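Local coordinates for protein Sfrice_029225 (Spodoptera frugiperda, PDB 6I50) that is a TNF-family cytokine of the Eiger type that probably signals by binding a tumour necrosis factor receptor, at residues 59-64 / 134-139. Sequence-based numbering, arbitrary orientation.
Sequences TGHVHV and RLAVRN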
loop_
_atom_site.group_PDB
_atom_site.type_symbol
_atom_site.label_atom_id
_atom_site.label_comp_id
_atom_site.label_asym_id
_atom_site.label_seq_id
_atom_site.Cartn_x
_atom_site.Cartn_y
_atom_site.Cartn_z
ATOM N N THR A 59 -2.398 9.059 24.113
ATOM C CA THR A 59 -1.104 9.517 23.620
ATOM C C THR A 59 -0.947 9.323 22.120
ATOM O O THR A 59 0.093 9.696 21.569
ATOM C CB THR A 59 0.040 8.788 24.339
ATOM O OG1 THR A 59 -0.126 7.377 24.187
ATOM C CG2 THR A 59 0.054 9.136 25.816
ATOM N N GLY A 60 -1.943 8.741 21.455
ATOM C CA GLY A 60 -1.863 8.454 20.042
ATOM C C GLY A 60 -1.322 7.085 19.695
ATOM O O GLY A 60 -1.133 6.799 18.510
ATOM N N HIS A 61 -1.060 6.230 20.680
ATOM C CA HIS A 61 -0.570 4.891 20.394
ATOM C C HIS A 61 -1.736 3.965 20.079
ATOM O O HIS A 61 -2.818 4.083 20.663
ATOM C CB HIS A 61 0.219 4.330 21.583
ATOM C CG HIS A 61 1.534 5.003 21.817
ATOM N ND1 HIS A 61 1.644 6.228 22.437
ATOM C CD2 HIS A 61 2.802 4.605 21.542
ATOM C CE1 HIS A 61 2.919 6.567 22.519
ATOM N NE2 HIS A 61 3.642 5.599 21.982
ATOM N N VAL A 62 -1.515 3.047 19.146
ATOM C CA VAL A 62 -2.450 1.954 18.909
ATOM C C VAL A 62 -2.107 0.825 19.872
ATOM O O VAL A 62 -0.960 0.371 19.929
ATOM C CB VAL A 62 -2.393 1.477 17.450
ATOM C CG1 VAL A 62 -3.242 0.233 17.280
ATOM C CG2 VAL A 62 -2.881 2.577 16.515
ATOM N N HIS A 63 -3.102 0.382 20.631
ATOM C CA HIS A 63 -2.945 -0.599 21.700
ATOM C C HIS A 63 -3.467 -1.940 21.180
ATOM O O HIS A 63 -4.672 -2.100 20.969
ATOM C CB HIS A 63 -3.717 -0.104 22.925
ATOM C CG HIS A 63 -3.571 -0.948 24.155
ATOM N ND1 HIS A 63 -3.022 -2.211 24.152
ATOM C CD2 HIS A 63 -3.936 -0.701 25.437
ATOM C CE1 HIS A 63 -3.043 -2.701 25.379
ATOM N NE2 HIS A 63 -3.596 -1.806 26.177
ATOM N N VAL A 64 -2.558 -2.899 20.968
ATOM C CA VAL A 64 -2.901 -4.224 20.448
ATOM C C VAL A 64 -3.318 -5.108 21.619
ATOM O O VAL A 64 -2.643 -5.132 22.655
ATOM C CB VAL A 64 -1.706 -4.841 19.690
ATOM C CG1 VAL A 64 -2.027 -6.266 19.197
ATOM C CG2 VAL A 64 -1.270 -3.939 18.525
ATOM N N ARG A 134 2.233 -1.554 21.890
ATOM C CA ARG A 134 1.796 -0.234 21.465
ATOM C C ARG A 134 2.518 0.124 20.173
ATOM O O ARG A 134 3.710 -0.176 20.012
ATOM C CB ARG A 134 2.070 0.828 22.534
ATOM C CG ARG A 134 0.931 1.019 23.527
ATOM C CD ARG A 134 0.697 -0.213 24.385
ATOM N NE ARG A 134 -0.103 0.100 25.562
ATOM C CZ ARG A 134 -0.343 -0.745 26.558
ATOM N NH1 ARG A 134 0.148 -1.977 26.521
ATOM N NH2 ARG A 134 -1.080 -0.361 27.599
ATOM N N LEU A 135 1.786 0.746 19.249
ATOM C CA LEU A 135 2.340 1.204 17.982
ATOM C C LEU A 135 2.185 2.710 17.893
ATOM O O LEU A 135 1.094 3.234 18.132
ATOM C CB LEU A 135 1.641 0.550 16.792
ATOM C CG LEU A 135 1.686 -0.977 16.740
ATOM C CD1 LEU A 135 0.862 -1.477 15.556
ATOM C CD2 LEU A 135 3.116 -1.479 16.644
ATOM N N ALA A 136 3.265 3.396 17.536
ATOM C CA ALA A 136 3.236 4.832 17.293
ATOM C C ALA A 136 3.964 5.134 15.995
ATOM O O ALA A 136 4.898 4.424 15.615
ATOM C CB ALA A 136 3.893 5.617 18.435
ATOM N N VAL A 137 3.532 6.192 15.320
ATOM C CA VAL A 137 4.207 6.692 14.128
ATOM C C VAL A 137 4.959 7.955 14.516
ATOM O O VAL A 137 4.364 8.898 15.051
ATOM C CB VAL A 137 3.216 6.979 12.988
ATOM C CG1 VAL A 137 3.975 7.294 11.706
ATOM C CG2 VAL A 137 2.282 5.802 12.770
ATOM N N ARG A 138 6.262 7.984 14.244
ATOM C CA ARG A 138 7.074 9.174 14.456
ATOM C C ARG A 138 7.732 9.573 13.145
ATOM O O ARG A 138 8.036 8.726 12.306
ATOM C CB ARG A 138 8.164 8.947 15.515
ATOM C CG ARG A 138 7.645 8.865 16.938
ATOM C CD ARG A 138 8.784 8.767 17.950
ATOM N NE ARG A 138 8.255 8.774 19.310
ATOM C CZ ARG A 138 7.750 7.702 19.920
ATOM N NH1 ARG A 138 7.735 6.532 19.300
ATOM N NH2 ARG A 138 7.270 7.794 21.154
ATOM N N ASN A 139 7.954 10.870 12.969
ATOM C CA ASN A 139 8.813 11.299 11.878
ATOM C C ASN A 139 10.263 11.002 12.247
ATOM O O ASN A 139 10.626 10.951 13.428
ATOM C CB ASN A 139 8.604 12.786 11.586
ATOM C CG ASN A 139 7.172 13.100 11.196
ATOM O OD1 ASN A 139 6.493 12.284 10.561
ATOM N ND2 ASN A 139 6.695 14.278 11.589
HETATM O O HOH W 1 1.067 7.599 16.413
HETATM O O HOH W 2 6.483 4.593 21.253
#
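The guanidinium of R134 lies flat on the imidazole of H63, centres 3.6 Å apart and planes only 18° from parallel, with CZ over the ring face but shifted toward the rim at NE2 and CE1. The two side chains run side by side and point the same way, the arginine bending at chi2 (65°), while its NH1 bonds the carbonyl of G132. An alanine in place of H63 would probably leave one face of this guanidinium without its stacking partner and the arginine freer to turn. Just before the strand, H61 crosses R134 at about a right angle, the ring and guanidinium planes 71° apart; its CD2 sits 3.4 Å from A136 CB. T59 OG1 and H61 ND1 share a hydrogen bond of 2.7 Å, and a water links H61 NE2 to NH1 of R138, whose NE bonds the carbonyl of D34. Between V62 and L135 two backbone bonds form a hydrogen-bonded antiparallel pair, V62 N reaching L135 O at 2.8 Å. Their side chains lie on the other face, CB to CB 4.2 Å, where V62 also meets I155 and L157 of the opposing sheet. A partly exposed face carrying H63 and R134, backed by a buried aliphatic one, fits the two-sheet jelly-roll sandwich of the TNF fold.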